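Local coordinates for protein 5'-deoxynucleotidase (PDB 2CQZ) that probably hydrolyses 2'-deoxyribonucleoside 5'-phosphates to the deoxynucleoside and phosphate, as a metal-dependent, all-helical enzyme of the HD-domain family, at residues E52-R57 / K163-I168; L122-D127 / K157-S162. All coordinates share one frame; numbering follows the deposited sequence.

Interaction 1 (E52-R57 / K163-I168); sequences EKRGKR and KYLEDI
Arg54 and Asp167 meet tip to tip, the arginine reaching out from the loop just after helix 33-53 with CG beside its own backbone N and the chain extended from CG to NE. The grip is end-on and two-pronged, a salt bridge in which Arg54 NH2 donates to Asp167 OD2 at 2.8 Å and Arg54 NH1 to Asp167 OD1 at 3.1 Å. Guanidinium and carboxylate are not coplanar but turned 48° apart, so both oxygens lie near the guanidinium plane yet are approached from above the carboxylate plane. NH1 of Arg54 also donates to the main-chain O of Tyr164, 2.5 Å away, within the guanidinium plane; NH1 thus serves two acceptors, and three bonds fix the rotation of the group. The contact joins the loop that leaves helix 33-53 to the turn leading into helix 166-173, whose N-cap position is Leu165, at the surface of an all-helical HD domain. Asp167 sits in the first turn of that helix, where a carboxylate probably also suits the helix dipole. An alanine here would remove both carboxylate oxygens, and Arg54, left with the Tyr164 carbonyl, would probably lose much of its fixed orientation. Beyond Gly55, the Lys56 side chain runs crosswise to that of Tyr164, over one face of its ring. Lys56 CB stands over the ring centre in a CH-pi contact, 4.0 Å from the Tyr164 centroid; the bend at chi2 (56°) carries the chain on across the same face, bringing Lys56 CD to 3.8 Å from Tyr164 OH. Lys163 CE lies over the opposite face of the ring, offset toward its rim.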
ATOM      1  N   GLU A  52      26.606  23.625  19.359  1.00 47.22           N
ATOM      2  CA  GLU A  52      27.050  23.866  20.734  1.00 49.31           C
ATOM      3  C   GLU A  52      28.563  23.682  20.853  1.00 48.84           C
ATOM      4  O   GLU A  52      29.244  24.522  21.436  1.00 49.40           O
ATOM      5  CB  GLU A  52      26.381  22.915  21.740  1.00 50.00           C
ATOM      6  CG  GLU A  52      24.854  22.995  21.834  1.00 57.58           C
ATOM      7  CD  GLU A  52      24.304  22.172  23.006  1.00 66.18           C
ATOM      8  OE1 GLU A  52      24.985  21.202  23.435  1.00 72.24           O
ATOM      9  OE2 GLU A  52      23.189  22.480  23.494  1.00 63.90           O
ATOM     10  N   LYS A  53      29.102  22.583  20.324  1.00 48.66           N
ATOM     11  CA  LYS A  53      30.552  22.383  20.418  1.00 48.76           C
ATOM     12  C   LYS A  53      31.321  23.359  19.534  1.00 48.00           C
ATOM     13  O   LYS A  53      32.555  23.375  19.569  1.00 48.57           O
ATOM     14  CB  LYS A  53      31.007  21.006  19.943  1.00 49.03           C
ATOM     15  CG  LYS A  53      30.170  19.781  20.281  1.00 51.19           C
ATOM     16  CD  LYS A  53      30.884  18.541  19.660  1.00 53.76           C
ATOM     17  CE  LYS A  53      29.967  17.320  19.609  1.00 56.14           C
ATOM     18  NZ  LYS A  53      29.190  17.229  18.323  1.00 53.92           N
ATOM     19  N   ARG A  54      30.628  24.130  18.704  1.00 46.76           N
ATOM     20  CA  ARG A  54      31.343  25.051  17.839  1.00 45.92           C
ATOM     21  C   ARG A  54      31.217  26.510  18.242  1.00 45.18           C
ATOM     22  O   ARG A  54      31.422  27.404  17.424  1.00 43.73           O
ATOM     23  CB  ARG A  54      30.915  24.855  16.387  1.00 45.34           C
ATOM     24  CG  ARG A  54      31.387  23.523  15.820  1.00 46.49           C
ATOM     25  CD  ARG A  54      31.044  23.363  14.345  1.00 46.15           C
ATOM     26  NE  ARG A  54      31.490  22.067  13.841  1.00 47.45           N
ATOM     27  CZ  ARG A  54      31.227  21.601  12.623  1.00 47.65           C
ATOM     28  NH1 ARG A  54      30.514  22.329  11.770  1.00 49.06           N
ATOM     29  NH2 ARG A  54      31.680  20.407  12.258  1.00 41.83           N
ATOM     30  N   GLY A  55      30.900  26.751  19.510  1.00 45.22           N
ATOM     31  CA  GLY A  55      30.786  28.119  19.976  1.00 46.03           C
ATOM     32  C   GLY A  55      29.455  28.797  19.706  1.00 46.60           C
ATOM     33  O   GLY A  55      29.125  29.798  20.346  1.00 47.00           O
ATOM     34  N   LYS A  56      28.680  28.278  18.761  1.00 46.74           N
ATOM     35  CA  LYS A  56      27.392  28.892  18.473  1.00 46.82           C
ATOM     36  C   LYS A  56      26.345  28.385  19.475  1.00 47.43           C
ATOM     37  O   LYS A  56      25.949  27.221  19.432  1.00 46.63           O
ATOM     38  CB  LYS A  56      26.969  28.572  17.038  1.00 46.17           C
ATOM     39  CG  LYS A  56      25.698  29.276  16.598  1.00 46.91           C
ATOM     40  CD  LYS A  56      25.803  30.788  16.744  1.00 46.21           C
ATOM     41  CE  LYS A  56      24.580  31.470  16.132  1.00 46.75           C
ATOM     42  NZ  LYS A  56      24.552  32.946  16.312  1.00 43.16           N
ATOM     43  N   ARG A  57      25.918  29.261  20.388  1.00 48.24           N
ATOM     44  CA  ARG A  57      24.926  28.881  21.395  1.00 48.91           C
ATOM     45  C   ARG A  57      23.514  28.933  20.822  1.00 47.25           C
ATOM     46  O   ARG A  57      23.147  29.896  20.157  1.00 47.40           O
ATOM     47  CB  ARG A  57      24.991  29.802  22.616  1.00 50.48           C
ATOM     48  CG  ARG A  57      24.403  29.199  23.913  1.00 54.50           C
ATOM     49  CD  ARG A  57      23.407  28.068  23.681  1.00 60.00           C
ATOM     50  NE  ARG A  57      22.623  27.769  24.872  1.00 62.75           N
ATOM     51  CZ  ARG A  57      21.727  28.606  25.390  1.00 64.84           C
ATOM     52  NH1 ARG A  57      21.518  29.797  24.828  1.00 63.69           N
ATOM     53  NH2 ARG A  57      20.990  28.230  26.431  1.00 65.39           N
ATOM     54  N   LYS A 163      27.068  28.831   7.873  1.00 42.88           N
ATOM     55  CA  LYS A 163      28.485  29.131   8.009  1.00 43.97           C
ATOM     56  C   LYS A 163      29.164  28.140   8.973  1.00 44.04           C
ATOM     57  O   LYS A 163      30.307  27.727   8.754  1.00 42.98           O
ATOM     58  CB  LYS A 163      28.619  30.574   8.519  1.00 44.74           C
ATOM     59  CG  LYS A 163      29.661  30.778   9.608  1.00 49.89           C
ATOM     60  CD  LYS A 163      29.590  32.171  10.240  1.00 56.51           C
ATOM     61  CE  LYS A 163      30.634  32.304  11.355  1.00 61.63           C
ATOM     62  NZ  LYS A 163      30.711  33.666  11.960  1.00 65.19           N
ATOM     63  N   TYR A 164      28.455  27.757  10.035  1.00 44.50           N
ATOM     64  CA  TYR A 164      28.979  26.816  11.028  1.00 44.77           C
ATOM     65  C   TYR A 164      28.817  25.348  10.624  1.00 45.81           C
ATOM     66  O   TYR A 164      29.285  24.457  11.342  1.00 45.27           O
ATOM     67  CB  TYR A 164      28.266  27.017  12.362  1.00 44.76           C
ATOM     68  CG  TYR A 164      28.420  28.388  12.964  1.00 46.01           C
ATOM     69  CD1 TYR A 164      29.510  28.695  13.781  1.00 48.40           C
ATOM     70  CD2 TYR A 164      27.462  29.372  12.739  1.00 46.06           C
ATOM     71  CE1 TYR A 164      29.637  29.956  14.367  1.00 50.94           C
ATOM     72  CE2 TYR A 164      27.574  30.637  13.315  1.00 48.96           C
ATOM     73  CZ  TYR A 164      28.661  30.924  14.132  1.00 52.22           C
ATOM     74  OH  TYR A 164      28.752  32.164  14.734  1.00 54.01           O
ATOM     75  N   LEU A 165      28.168  25.097   9.483  1.00 46.25           N
ATOM     76  CA  LEU A 165      27.907  23.727   9.025  1.00 45.88           C
ATOM     77  C   LEU A 165      28.411  23.348   7.640  1.00 46.38           C
ATOM     78  O   LEU A 165      27.972  22.345   7.071  1.00 46.74           O
ATOM     79  CB  LEU A 165      26.407  23.468   9.056  1.00 45.39           C
ATOM     80  CG  LEU A 165      25.681  23.849  10.340  1.00 45.71           C
ATOM     81  CD1 LEU A 165      24.195  23.807  10.081  1.00 46.28           C
ATOM     82  CD2 LEU A 165      26.085  22.907  11.463  1.00 45.20           C
ATOM     83  N   GLU A 166      29.307  24.149   7.083  1.00 47.19           N
ATOM     84  CA  GLU A 166      29.858  23.886   5.749  1.00 48.82           C
ATOM     85  C   GLU A 166      30.298  22.423   5.502  1.00 48.39           C
ATOM     86  O   GLU A 166      29.889  21.777   4.520  1.00 47.50           O
ATOM     87  CB  GLU A 166      31.040  24.831   5.519  1.00 48.45           C
ATOM     88  CG  GLU A 166      32.043  24.358   4.478  1.00 52.96           C
ATOM     89  CD  GLU A 166      33.338  25.153   4.513  1.00 57.87           C
ATOM     90  OE1 GLU A 166      33.569  25.869   5.515  1.00 59.42           O
ATOM     91  OE2 GLU A 166      34.133  25.056   3.550  1.00 59.09           O
ATOM     92  N   ASP A 167      31.131  21.906   6.400  1.00 47.66           N
ATOM     93  CA  ASP A 167      31.632  20.546   6.280  1.00 47.34           C
ATOM     94  C   ASP A 167      30.502  19.551   6.061  1.00 46.43           C
ATOM     95  O   ASP A 167      30.585  18.664   5.202  1.00 46.71           O
ATOM     96  CB  ASP A 167      32.417  20.164   7.535  1.00 47.77           C
ATOM     97  CG  ASP A 167      31.564  20.212   8.799  1.00 52.38           C
ATOM     98  OD1 ASP A 167      30.743  21.146   8.924  1.00 56.74           O
ATOM     99  OD2 ASP A 167      31.722  19.328   9.672  1.00 55.53           O
ATOM    100  N   ILE A 168      29.446  19.694   6.850  1.00 44.52           N
ATOM    101  CA  ILE A 168      28.297  18.806   6.758  1.00 42.46           C
ATOM    102  C   ILE A 168      27.549  18.955   5.432  1.00 42.13           C
ATOM    103  O   ILE A 168      27.193  17.965   4.794  1.00 39.90           O
ATOM    104  CB  ILE A 168      27.331  19.074   7.921  1.00 42.57           C
ATOM    105  CG1 ILE A 168      28.051  18.826   9.250  1.00 41.71           C
ATOM    106  CG2 ILE A 168      26.101  18.204   7.781  1.00 41.53           C
ATOM    107  CD1 ILE A 168      27.258  19.225  10.470  1.00 43.17           C
TER

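Interaction 2 (L122-D127 / K157-S162); sequences LVRIAD and KRLELS. With NI (nickel (II) ion), chain G.
Between residues 122-127 of helix 118-140 and residues 157-162 of the loop after helix 152-157, the contact is van der Waals packing. Leu161 has CG anti to its backbone N and lays CD2 against the backbone of the helix, 3.4 Å from Leu122 N and 3.7 Å from Leu122 CB. One turn on, Ile125 and Leu159 lie alongside each other, pointing opposite ways, with Ile125 CG1 3.9 Å from Leu159 CD1. That same leucine methyl meets Arg124 CG, where the two side chains run crosswise. The end of Ile125 reaches farther, placing CD1 near Leu161 CB and the backbone N of Ser162. Within the loop, Leu159 O accepts both Ser162 N and Ser162 OG, the hydroxyl at 2.6 Å and almost in line with the carbonyl bond, so the turn bearing the two leucines is stapled by its own serine; just outside the two segments, Gln121 OE1 of the same helix accepts the main-chain N of Leu161. Arg124, bent at chi2 and chi3, turns its guanidinium elsewhere, to the carbonyl O and, by a cation-pi contact, the ring of Tyr112. Metal coordination belongs to another side of the helix. Asp127, with CG anti to the backbone N, binds nickel through OD1 at 2.1 Å; His36, His70 and Asp71 complete the protein ligands, matching the H...HD...D signature of HD-domain phosphohydrolases. The helix is thus two-sided: Leu122 and Ile125 bury hydrocarbon against the loop, while Asp127 faces the metal, so the residues that pack and the one that binds nickel are different, on different sides of one helix.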
ATOM      1  N   LEU A 122      18.069  27.187  12.066  1.00 29.75           N
ATOM      2  CA  LEU A 122      18.425  25.804  12.342  1.00 29.53           C
ATOM      3  C   LEU A 122      17.296  24.862  11.904  1.00 30.09           C
ATOM      4  O   LEU A 122      17.527  23.852  11.230  1.00 30.33           O
ATOM      5  CB  LEU A 122      18.670  25.626  13.838  1.00 30.71           C
ATOM      6  CG  LEU A 122      18.885  24.187  14.314  1.00 31.16           C
ATOM      7  CD1 LEU A 122      20.116  23.622  13.634  1.00 32.31           C
ATOM      8  CD2 LEU A 122      19.044  24.152  15.832  1.00 32.84           C
ATOM      9  N   VAL A 123      16.071  25.191  12.296  1.00 30.02           N
ATOM     10  CA  VAL A 123      14.942  24.349  11.938  1.00 30.44           C
ATOM     11  C   VAL A 123      14.755  24.349  10.432  1.00 30.42           C
ATOM     12  O   VAL A 123      14.443  23.316   9.839  1.00 30.11           O
ATOM     13  CB  VAL A 123      13.629  24.832  12.610  1.00 30.16           C
ATOM     14  CG1 VAL A 123      12.475  23.937  12.189  1.00 30.72           C
ATOM     15  CG2 VAL A 123      13.786  24.828  14.132  1.00 29.63           C
ATOM     16  N   ARG A 124      14.949  25.515   9.818  1.00 30.88           N
ATOM     17  CA  ARG A 124      14.789  25.653   8.372  1.00 30.98           C
ATOM     18  C   ARG A 124      15.807  24.782   7.640  1.00 30.24           C
ATOM     19  O   ARG A 124      15.494  24.190   6.602  1.00 29.57           O
ATOM     20  CB  ARG A 124      14.953  27.117   7.957  1.00 30.66           C
ATOM     21  CG  ARG A 124      14.763  27.359   6.480  1.00 34.10           C
ATOM     22  CD  ARG A 124      13.303  27.259   6.091  1.00 41.61           C
ATOM     23  NE  ARG A 124      12.488  28.283   6.744  1.00 43.87           N
ATOM     24  CZ  ARG A 124      11.181  28.438   6.546  1.00 46.75           C
ATOM     25  NH1 ARG A 124      10.535  27.632   5.708  1.00 48.34           N
ATOM     26  NH2 ARG A 124      10.516  29.398   7.179  1.00 43.90           N
ATOM     27  N   ILE A 125      17.022  24.711   8.187  1.00 29.01           N
ATOM     28  CA  ILE A 125      18.093  23.901   7.612  1.00 29.87           C
ATOM     29  C   ILE A 125      17.748  22.426   7.790  1.00 30.72           C
ATOM     30  O   ILE A 125      17.886  21.634   6.856  1.00 30.78           O
ATOM     31  CB  ILE A 125      19.452  24.194   8.302  1.00 30.74           C
ATOM     32  CG1 ILE A 125      19.947  25.581   7.886  1.00 31.77           C
ATOM     33  CG2 ILE A 125      20.490  23.121   7.947  1.00 26.84           C
ATOM     34  CD1 ILE A 125      21.235  25.997   8.580  1.00 36.42           C
ATOM     35  N   ALA A 126      17.296  22.075   8.996  1.00 31.51           N
ATOM     36  CA  ALA A 126      16.900  20.705   9.325  1.00 32.24           C
ATOM     37  C   ALA A 126      15.793  20.288   8.369  1.00 32.42           C
ATOM     38  O   ALA A 126      15.812  19.193   7.801  1.00 32.96           O
ATOM     39  CB  ALA A 126      16.399  20.633  10.758  1.00 31.99           C
ATOM     40  N   ASP A 127      14.832  21.183   8.191  1.00 32.40           N
ATOM     41  CA  ASP A 127      13.728  20.917   7.299  1.00 33.27           C
ATOM     42  C   ASP A 127      14.204  20.550   5.912  1.00 32.51           C
ATOM     43  O   ASP A 127      13.683  19.633   5.283  1.00 32.57           O
ATOM     44  CB  ASP A 127      12.847  22.132   7.157  1.00 33.74           C
ATOM     45  CG  ASP A 127      11.654  21.848   6.310  1.00 36.94           C
ATOM     46  OD1 ASP A 127      10.845  21.000   6.733  1.00 46.38           O
ATOM     47  OD2 ASP A 127      11.536  22.446   5.224  1.00 41.42           O
ATOM     48  N   LYS A 157      22.777  27.438   2.036  1.00 45.75           N
ATOM     49  CA  LYS A 157      23.986  28.272   2.059  1.00 47.73           C
ATOM     50  C   LYS A 157      23.639  29.758   2.268  1.00 47.70           C
ATOM     51  O   LYS A 157      24.419  30.505   2.862  1.00 48.53           O
ATOM     52  CB  LYS A 157      24.773  28.116   0.750  1.00 48.20           C
ATOM     53  CG  LYS A 157      25.059  26.678   0.313  1.00 53.46           C
ATOM     54  CD  LYS A 157      26.255  26.093   1.029  1.00 60.00           C
ATOM     55  CE  LYS A 157      26.814  24.901   0.269  1.00 62.36           C
ATOM     56  NZ  LYS A 157      27.977  24.308   0.998  1.00 65.29           N
ATOM     57  N   ARG A 158      22.472  30.180   1.779  1.00 48.10           N
ATOM     58  CA  ARG A 158      22.019  31.568   1.911  1.00 48.46           C
ATOM     59  C   ARG A 158      21.713  31.975   3.349  1.00 47.18           C
ATOM     60  O   ARG A 158      21.439  33.143   3.624  1.00 47.04           O
ATOM     61  CB  ARG A 158      20.759  31.795   1.078  1.00 48.88           C
ATOM     62  CG  ARG A 158      21.000  32.289  -0.316  1.00 53.71           C
ATOM     63  CD  ARG A 158      19.681  32.499  -1.051  1.00 62.82           C
ATOM     64  NE  ARG A 158      19.128  31.237  -1.541  1.00 70.88           N
ATOM     65  CZ  ARG A 158      18.017  31.132  -2.268  1.00 75.88           C
ATOM     66  NH1 ARG A 158      17.327  32.223  -2.593  1.00 78.40           N
ATOM     67  NH2 ARG A 158      17.604  29.938  -2.682  1.00 75.80           N
ATOM     68  N   LEU A 159      21.741  31.016   4.263  1.00 46.42           N
ATOM     69  CA  LEU A 159      21.436  31.307   5.655  1.00 44.96           C
ATOM     70  C   LEU A 159      22.721  31.465   6.455  1.00 44.62           C
ATOM     71  O   LEU A 159      23.635  30.645   6.360  1.00 44.17           O
ATOM     72  CB  LEU A 159      20.559  30.190   6.243  1.00 44.00           C
ATOM     73  CG  LEU A 159      19.210  29.928   5.548  1.00 42.61           C
ATOM     74  CD1 LEU A 159      18.488  28.764   6.218  1.00 37.99           C
ATOM     75  CD2 LEU A 159      18.352  31.177   5.605  1.00 42.97           C
ATOM     76  N   GLU A 160      22.793  32.532   7.240  1.00 44.02           N
ATOM     77  CA  GLU A 160      23.980  32.797   8.044  1.00 44.00           C
ATOM     78  C   GLU A 160      24.462  31.592   8.816  1.00 42.15           C
ATOM     79  O   GLU A 160      25.634  31.224   8.744  1.00 42.15           O
ATOM     80  CB  GLU A 160      23.709  33.898   9.053  1.00 45.21           C
ATOM     81  CG  GLU A 160      23.568  35.275   8.485  1.00 50.13           C
ATOM     82  CD  GLU A 160      23.304  36.277   9.584  1.00 54.85           C
ATOM     83  OE1 GLU A 160      22.135  36.375  10.033  1.00 55.60           O
ATOM     84  OE2 GLU A 160      24.273  36.940  10.018  1.00 52.55           O
ATOM     85  N   LEU A 161      23.549  31.002   9.579  1.00 40.99           N
ATOM     86  CA  LEU A 161      23.857  29.847  10.412  1.00 40.23           C
ATOM     87  C   LEU A 161      24.610  28.722   9.706  1.00 40.56           C
ATOM     88  O   LEU A 161      25.378  28.008  10.350  1.00 40.91           O
ATOM     89  CB  LEU A 161      22.568  29.291  11.024  1.00 40.27           C
ATOM     90  CG  LEU A 161      22.757  28.281  12.153  1.00 37.65           C
ATOM     91  CD1 LEU A 161      23.529  28.933  13.288  1.00 37.56           C
ATOM     92  CD2 LEU A 161      21.404  27.802  12.639  1.00 35.69           C
ATOM     93  N   SER A 162      24.404  28.568   8.397  1.00 40.14           N
ATOM     94  CA  SER A 162      25.067  27.506   7.632  1.00 41.02           C
ATOM     95  C   SER A 162      26.589  27.603   7.712  1.00 41.74           C
ATOM     96  O   SER A 162      27.300  26.598   7.626  1.00 41.68           O
ATOM     97  CB  SER A 162      24.619  27.536   6.170  1.00 40.30           C
ATOM     98  OG  SER A 162      25.076  28.703   5.525  1.00 37.68           O
TER
HETATM   99 NI    NI G 601       8.789  20.728   6.799  1.00 83.01          NI

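Overall arrangement
Interaction 1 lies at the surface, about 19 Å from the centre of the chain to its own centre, whereas interaction 2 is buried, about 11 Å from that centre. Their chemistry follows: a salt bridge and a ring contact outside, aliphatic packing inside. Residues 157-162 run directly into 163-168, so one continuous stretch packs first on helix 118-140 and then on the loop that leaves helix 33-53. The two contacts touch where Lys56 CE meets Leu161 CD1 and Leu165 CD1 meets Ile125 CD1, both at 4.0 Å. Helices 33-53 and 118-140 also supply metal ligands, His36 and Asp127, but only interaction 2 includes one.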